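Local coordinates for XAC2610 protein (Xanthomonas axonopodis pv. citri, PDB 4QTQ) that probably acts as an immunity protein that inhibits a peptidoglycan hydrolase linked to bacterial killing by a type IV secretion system, and binds calcium, at residues I25-C37 with C47-G59. Numbering follows the deposited sequence.
Sequences IGGIAVSVHAQSC and CNRSPVVEVTFPG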
ATOM      1  N   ILE A  25      -8.777  13.672  -8.238  1.00 49.16           N
ATOM      2  CA  ILE A  25      -7.480  13.834  -7.599  1.00 49.28           C
ATOM      3  C   ILE A  25      -6.410  13.841  -8.672  1.00 48.87           C
ATOM      4  O   ILE A  25      -6.060  12.795  -9.225  1.00 48.33           O
ATOM      5  CB  ILE A  25      -7.202  12.705  -6.578  1.00 50.77           C
ATOM      6  CG1 ILE A  25      -8.443  12.420  -5.728  1.00 50.09           C
ATOM      7  CG2 ILE A  25      -6.049  13.088  -5.657  1.00 54.36           C
ATOM      8  CD1 ILE A  25      -9.331  11.305  -6.247  1.00 49.81           C
ATOM      9  N   GLY A  26      -5.894  15.025  -8.979  1.00 51.17           N
ATOM     10  CA  GLY A  26      -4.861  15.160 -10.002  1.00 51.09           C
ATOM     11  C   GLY A  26      -5.283  14.617 -11.355  1.00 49.94           C
ATOM     12  O   GLY A  26      -4.488  13.987 -12.067  1.00 49.16           O
ATOM     13  N   GLY A  27      -6.543  14.857 -11.710  1.00 48.74           N
ATOM     14  CA  GLY A  27      -7.055  14.492 -13.033  1.00 47.24           C
ATOM     15  C   GLY A  27      -7.521  13.047 -13.163  1.00 44.95           C
ATOM     16  O   GLY A  27      -7.899  12.617 -14.254  1.00 43.19           O
ATOM     17  N   ILE A  28      -7.478  12.300 -12.058  1.00 42.88           N
ATOM     18  CA  ILE A  28      -8.032  10.949 -12.005  1.00 41.08           C
ATOM     19  C   ILE A  28      -9.281  11.019 -11.150  1.00 40.55           C
ATOM     20  O   ILE A  28      -9.229  11.495 -10.014  1.00 38.98           O
ATOM     21  CB  ILE A  28      -7.040   9.950 -11.383  1.00 40.27           C
ATOM     22  CG1 ILE A  28      -5.776   9.840 -12.248  1.00 41.22           C
ATOM     23  CG2 ILE A  28      -7.685   8.576 -11.238  1.00 38.88           C
ATOM     24  CD1 ILE A  28      -4.587   9.224 -11.538  1.00 40.76           C
ATOM     25  N   ALA A  29     -10.403  10.560 -11.693  1.00 40.19           N
ATOM     26  CA  ALA A  29     -11.665  10.607 -10.955  1.00 41.14           C
ATOM     27  C   ALA A  29     -11.812   9.314 -10.190  1.00 40.96           C
ATOM     28  O   ALA A  29     -11.580   8.233 -10.739  1.00 41.23           O
ATOM     29  CB  ALA A  29     -12.841  10.806 -11.896  1.00 41.59           C
ATOM     30  N   VAL A  30     -12.179   9.425  -8.917  1.00 41.61           N
ATOM     31  CA  VAL A  30     -12.372   8.256  -8.070  1.00 41.47           C
ATOM     32  C   VAL A  30     -13.689   8.396  -7.320  1.00 42.46           C
ATOM     33  O   VAL A  30     -13.952   9.437  -6.696  1.00 43.26           O
ATOM     34  CB  VAL A  30     -11.241   8.073  -7.035  1.00 41.19           C
ATOM     35  CG1 VAL A  30     -11.435   6.760  -6.281  1.00 41.37           C
ATOM     36  CG2 VAL A  30      -9.874   8.097  -7.703  1.00 41.11           C
ATOM     37  N   SER A  31     -14.517   7.360  -7.412  1.00 41.36           N
ATOM     38  CA  SER A  31     -15.762   7.305  -6.661  0.50 42.38           C
ATOM     39  C   SER A  31     -15.789   6.063  -5.789  1.00 41.28           C
ATOM     40  O   SER A  31     -15.182   5.052  -6.119  1.00 41.35           O
ATOM     41  CB  SER A  31     -16.974   7.329  -7.597  0.50 43.84           C
ATOM     42  OG  SER A  31     -17.022   6.184  -8.432  0.50 44.17           O
ATOM     43  N   VAL A  32     -16.490   6.162  -4.671  1.00 42.13           N
ATOM     44  CA  VAL A  32     -16.662   5.052  -3.745  1.00 41.81           C
ATOM     45  C   VAL A  32     -18.163   4.870  -3.546  1.00 43.95           C
ATOM     46  O   VAL A  32     -18.888   5.850  -3.372  1.00 44.88           O
ATOM     47  CB  VAL A  32     -16.005   5.333  -2.368  1.00 41.09           C
ATOM     48  CG1 VAL A  32     -16.179   4.136  -1.434  1.00 40.98           C
ATOM     49  CG2 VAL A  32     -14.528   5.671  -2.524  1.00 40.52           C
ATOM     50  N   HIS A  33     -18.614   3.621  -3.609  1.00 44.28           N
ATOM     51  CA  HIS A  33     -19.990   3.265  -3.337  0.50 46.71           C
ATOM     52  C   HIS A  33     -19.970   2.169  -2.261  1.00 47.31           C
ATOM     53  O   HIS A  33     -19.527   1.048  -2.526  1.00 47.46           O
ATOM     54  CB  HIS A  33     -20.650   2.792  -4.639  0.50 48.49           C
ATOM     55  CG  HIS A  33     -20.169   3.533  -5.853  0.50 48.39           C
ATOM     56  ND1 HIS A  33     -20.784   4.672  -6.322  0.50 49.23           N
ATOM     57  CD2 HIS A  33     -19.106   3.317  -6.664  0.50 47.95           C
ATOM     58  CE1 HIS A  33     -20.134   5.114  -7.384  0.50 49.84           C
ATOM     59  NE2 HIS A  33     -19.112   4.310  -7.613  0.50 49.08           N
ATOM     60  N   ALA A  34     -20.421   2.502  -1.056  1.00 47.41           N
ATOM     61  CA  ALA A  34     -20.387   1.574   0.068  1.00 48.73           C
ATOM     62  C   ALA A  34     -21.543   1.845   1.001  1.00 51.30           C
ATOM     63  O   ALA A  34     -21.684   2.957   1.507  1.00 51.07           O
ATOM     64  CB  ALA A  34     -19.075   1.704   0.830  1.00 47.48           C
ATOM     65  N   GLN A  35     -22.346   0.813   1.231  1.00 55.57           N
ATOM     66  CA  GLN A  35     -23.486   0.867   2.136  1.00 60.36           C
ATOM     67  C   GLN A  35     -23.148   0.113   3.424  1.00 58.30           C
ATOM     68  O   GLN A  35     -22.228  -0.703   3.455  1.00 59.06           O
ATOM     69  CB  GLN A  35     -24.709   0.197   1.487  1.00 66.12           C
ATOM     70  CG  GLN A  35     -24.911   0.470  -0.001  1.00 71.16           C
ATOM     71  CD  GLN A  35     -25.410   1.875  -0.278  1.00 75.87           C
ATOM     72  OE1 GLN A  35     -26.513   2.237   0.128  1.00 80.50           O
ATOM     73  NE2 GLN A  35     -24.605   2.671  -0.985  1.00 77.25           N
ATOM     74  N   SER A  36     -23.906   0.383   4.478  1.00 58.51           N
ATOM     75  CA  SER A  36     -23.843  -0.401   5.720  1.00 58.99           C
ATOM     76  C   SER A  36     -22.450  -0.437   6.357  1.00 55.56           C
ATOM     77  O   SER A  36     -22.048  -1.449   6.931  1.00 57.17           O
ATOM     78  CB  SER A  36     -24.329  -1.834   5.470  1.00 62.66           C
ATOM     79  OG  SER A  36     -25.588  -1.843   4.822  1.00 67.12           O
ATOM     80  N   CYS A  37     -21.725   0.672   6.257  1.00 51.13           N
ATOM     81  CA  CYS A  37     -20.439   0.818   6.901  1.00 47.21           C
ATOM     82  C   CYS A  37     -20.657   1.027   8.399  1.00 46.96           C
ATOM     83  O   CYS A  37     -21.739   1.427   8.817  1.00 48.70           O
ATOM     84  CB  CYS A  37     -19.690   2.003   6.288  1.00 46.87           C
ATOM     85  SG  CYS A  37     -19.493   1.881   4.483  1.00 46.64           S
ATOM     86  N   CYS A  47     -16.062  -0.358   5.768  1.00 41.46           N
ATOM     87  CA  CYS A  47     -17.040  -0.779   4.779  1.00 41.93           C
ATOM     88  C   CYS A  47     -16.663  -2.141   4.244  1.00 41.96           C
ATOM     89  O   CYS A  47     -15.743  -2.255   3.434  1.00 39.86           O
ATOM     90  CB  CYS A  47     -17.070   0.216   3.623  1.00 42.61           C
ATOM     91  SG  CYS A  47     -17.439   1.891   4.166  1.00 45.12           S
ATOM     92  N   ASN A  48     -17.365  -3.176   4.685  1.00 44.82           N
ATOM     93  CA  ASN A  48     -17.089  -4.527   4.184  1.00 48.25           C
ATOM     94  C   ASN A  48     -18.308  -5.281   3.635  1.00 49.37           C
ATOM     95  O   ASN A  48     -18.335  -6.519   3.638  1.00 47.61           O
ATOM     96  CB  ASN A  48     -16.362  -5.352   5.241  1.00 49.91           C
ATOM     97  CG  ASN A  48     -17.177  -5.545   6.484  1.00 51.37           C
ATOM     98  OD1 ASN A  48     -18.305  -5.066   6.588  1.00 54.39           O
ATOM     99  ND2 ASN A  48     -16.610  -6.250   7.442  1.00 53.67           N
ATOM    100  N   ARG A  49     -19.299  -4.528   3.158  1.00 50.34           N
ATOM    101  CA  ARG A  49     -20.396  -5.094   2.391  1.00 51.48           C
ATOM    102  C   ARG A  49     -20.274  -4.615   0.943  1.00 50.16           C
ATOM    103  O   ARG A  49     -20.874  -3.611   0.533  1.00 53.57           O
ATOM    104  CB  ARG A  49     -21.734  -4.721   3.017  1.00 54.25           C
ATOM    105  CG  ARG A  49     -21.977  -5.440   4.342  0.60 55.50           C
ATOM    106  CD  ARG A  49     -22.878  -6.656   4.175  0.60 57.13           C
ATOM    107  NE  ARG A  49     -24.271  -6.242   4.043  0.60 60.44           N
ATOM    108  CZ  ARG A  49     -25.050  -5.846   5.052  0.60 62.60           C
ATOM    109  NH1 ARG A  49     -24.591  -5.811   6.301  0.60 62.42           N
ATOM    110  NH2 ARG A  49     -26.299  -5.475   4.813  0.60 65.13           N
ATOM    111  N   SER A  50     -19.454  -5.349   0.199  1.00 47.39           N
ATOM    112  CA  SER A  50     -19.240  -5.152  -1.234  1.00 46.02           C
ATOM    113  C   SER A  50     -18.935  -3.714  -1.592  1.00 43.44           C
ATOM    114  O   SER A  50     -19.567  -3.157  -2.487  1.00 44.57           O
ATOM    115  CB  SER A  50     -20.454  -5.633  -2.023  1.00 49.13           C
ATOM    116  OG  SER A  50     -20.879  -6.889  -1.544  1.00 52.66           O
ATOM    117  N   PRO A  51     -17.946  -3.109  -0.911  1.00 41.29           N
ATOM    118  CA  PRO A  51     -17.585  -1.749  -1.282  1.00 40.20           C
ATOM    119  C   PRO A  51     -16.995  -1.740  -2.688  1.00 39.41           C
ATOM    120  O   PRO A  51     -16.330  -2.699  -3.067  1.00 36.92           O
ATOM    121  CB  PRO A  51     -16.524  -1.377  -0.244  1.00 38.82           C
ATOM    122  CG  PRO A  51     -15.879  -2.671   0.079  1.00 38.96           C
ATOM    123  CD  PRO A  51     -16.992  -3.681   0.062  1.00 39.57           C
ATOM    124  N   VAL A  52     -17.253  -0.671  -3.441  1.00 40.84           N
ATOM    125  CA  VAL A  52     -16.741  -0.520  -4.809  1.00 40.62           C
ATOM    126  C   VAL A  52     -15.936   0.765  -4.893  1.00 40.11           C
ATOM    127  O   VAL A  52     -16.417   1.818  -4.497  1.00 41.01           O
ATOM    128  CB  VAL A  52     -17.881  -0.451  -5.845  1.00 42.45           C
ATOM    129  CG1 VAL A  52     -17.333  -0.161  -7.241  1.00 41.90           C
ATOM    130  CG2 VAL A  52     -18.684  -1.747  -5.837  1.00 44.17           C
ATOM    131  N   VAL A  53     -14.710   0.665  -5.397  1.00 38.50           N
ATOM    132  CA  VAL A  53     -13.891   1.830  -5.690  1.00 39.27           C
ATOM    133  C   VAL A  53     -13.731   1.879  -7.206  1.00 39.73           C
ATOM    134  O   VAL A  53     -13.144   0.969  -7.805  1.00 37.06           O
ATOM    135  CB  VAL A  53     -12.520   1.740  -5.009  1.00 39.66           C
ATOM    136  CG1 VAL A  53     -11.597   2.856  -5.487  1.00 40.30           C
ATOM    137  CG2 VAL A  53     -12.690   1.772  -3.489  1.00 41.68           C
ATOM    138  N   GLU A  54     -14.287   2.920  -7.822  1.00 39.78           N
ATOM    139  CA  GLU A  54     -14.234   3.076  -9.271  1.00 40.58           C
ATOM    140  C   GLU A  54     -13.263   4.189  -9.651  1.00 39.43           C
ATOM    141  O   GLU A  54     -13.386   5.312  -9.159  1.00 38.43           O
ATOM    142  CB  GLU A  54     -15.611   3.389  -9.844  1.00 43.01           C
ATOM    143  CG  GLU A  54     -15.666   3.229 -11.352  1.00 45.18           C
ATOM    144  CD  GLU A  54     -16.981   3.676 -11.935  1.00 49.72           C
ATOM    145  OE1 GLU A  54     -17.207   4.908 -12.040  1.00 52.55           O
ATOM    146  OE2 GLU A  54     -17.771   2.784 -12.314  1.00 54.35           O
ATOM    147  N   VAL A  55     -12.319   3.856 -10.536  1.00 36.83           N
ATOM    148  CA  VAL A  55     -11.234   4.759 -10.942  1.00 36.15           C
ATOM    149  C   VAL A  55     -11.320   5.014 -12.451  1.00 36.15           C
ATOM    150  O   VAL A  55     -11.360   4.068 -13.254  1.00 36.85           O
ATOM    151  CB  VAL A  55      -9.852   4.152 -10.603  1.00 35.94           C
ATOM    152  CG1 VAL A  55      -8.727   5.108 -10.978  1.00 36.73           C
ATOM    153  CG2 VAL A  55      -9.770   3.775  -9.129  1.00 36.24           C
ATOM    154  N   THR A  56     -11.344   6.288 -12.828  1.00 35.57           N
ATOM    155  CA  THR A  56     -11.392   6.692 -14.221  1.00 35.44           C
ATOM    156  C   THR A  56     -10.152   7.506 -14.561  1.00 36.43           C
ATOM    157  O   THR A  56     -10.076   8.686 -14.236  1.00 36.93           O
ATOM    158  CB  THR A  56     -12.626   7.568 -14.516  1.00 36.05           C
ATOM    159  OG1 THR A  56     -13.819   6.938 -14.022  1.00 35.99           O
ATOM    160  CG2 THR A  56     -12.744   7.826 -16.024  1.00 35.84           C
ATOM    161  N   PHE A  57      -9.171   6.870 -15.194  1.00 36.50           N
ATOM    162  CA  PHE A  57      -7.970   7.572 -15.655  1.00 38.07           C
ATOM    163  C   PHE A  57      -8.340   8.422 -16.867  1.00 37.84           C
ATOM    164  O   PHE A  57      -9.295   8.091 -17.564  1.00 36.11           O
ATOM    165  CB  PHE A  57      -6.876   6.563 -16.013  1.00 39.27           C
ATOM    166  CG  PHE A  57      -6.415   5.729 -14.832  1.00 39.40           C
ATOM    167  CD1 PHE A  57      -5.599   6.290 -13.845  1.00 41.46           C
ATOM    168  CD2 PHE A  57      -6.810   4.403 -14.697  1.00 38.26           C
ATOM    169  CE1 PHE A  57      -5.183   5.538 -12.752  1.00 42.40           C
ATOM    170  CE2 PHE A  57      -6.393   3.644 -13.610  1.00 39.45           C
ATOM    171  CZ  PHE A  57      -5.577   4.214 -12.637  1.00 41.13           C
ATOM    172  N   PRO A  58      -7.617   9.536 -17.111  1.00 40.03           N
ATOM    173  CA  PRO A  58      -7.982  10.377 -18.263  1.00 40.84           C
ATOM    174  C   PRO A  58      -7.951   9.612 -19.583  1.00 39.76           C
ATOM    175  O   PRO A  58      -6.957   8.933 -19.877  1.00 39.00           O
ATOM    176  CB  PRO A  58      -6.901  11.473 -18.283  1.00 42.50           C
ATOM    177  CG  PRO A  58      -6.267  11.442 -16.954  1.00 43.84           C
ATOM    178  CD  PRO A  58      -6.445  10.060 -16.392  1.00 42.55           C
ATOM    179  N   GLY A  59      -9.035   9.717 -20.348  1.00 40.68           N
ATOM    180  CA  GLY A  59      -9.117   9.179 -21.719  1.00 41.34           C
ATOM    181  C   GLY A  59      -9.473   7.701 -21.770  1.00 42.12           C
ATOM    182  O   GLY A  59      -9.401   7.048 -22.834  1.00 39.96           O
TER
HETATM  183  O   HOH W   1     -14.385   6.937 -11.416  1.00 38.45           O
HETATM  184  O   HOH W   2     -19.701  -1.761   2.483  1.00 45.47           O
HETATM  185  O   HOH W   3     -22.071  -1.188  -0.795  1.00 58.43           O
HETATM  186  O   HOH W   4     -19.697  -2.531   6.445  1.00 52.24           O
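Ala29, Ser31 and His33 pair with Thr56, Glu54 and Val52 as the antiparallel hydrogen-bonded couples that join strands 28-33 and 52-56, the two central strands of a four-stranded sheet. Six backbone bonds tie them, among them Thr56 N to Ala29 O at 2.9 Å, nearly straight at 171°. Between these couples, the CA-H groups of Val30 and Val32 approach the carbonyl oxygens of Glu54 and Val52.

Farther along, water takes over the pairing. One molecule accepts from Arg49 N and donates to Gln35 O and Arg49 O; a second spans Gln35 N and Arg49 O. Beyond them the Cys37-Cys47 disulfide (SG to SG 2.1 Å, chi3 110°) closes the intervening hairpin, and Ala34 CB packs on Cys47 SG at 3.7 Å.

The apolar face carries Val30, Val32, Val53 and Val55. With Ile28 CG1 beside the backbone N (chi1 -63°), CG2 stands anti to that N and meets Val55 CG1 at 3.6 Å, while Ile28 CD1 lies at the edge of the Phe57 ring, 3.9 Å from Phe57 CD1. Val55 CG1 also sits over one face of that ring, which packs edge-to-face with the calcium ligand His104.

On the face with Ser31, His33, Glu54 and Thr56, Ala29 CB lies 4.2 Å from Thr56 CB, and another water links Ala29 O and Thr56 OG1.

The chemistry thus implies a two-faced sheet, apolar toward strands 70-73 and 78-80 and more polar on the reverse, though Ala29 and Val52 share it, with a covalent cross-link beyond the point where direct backbone pairing gives way to water.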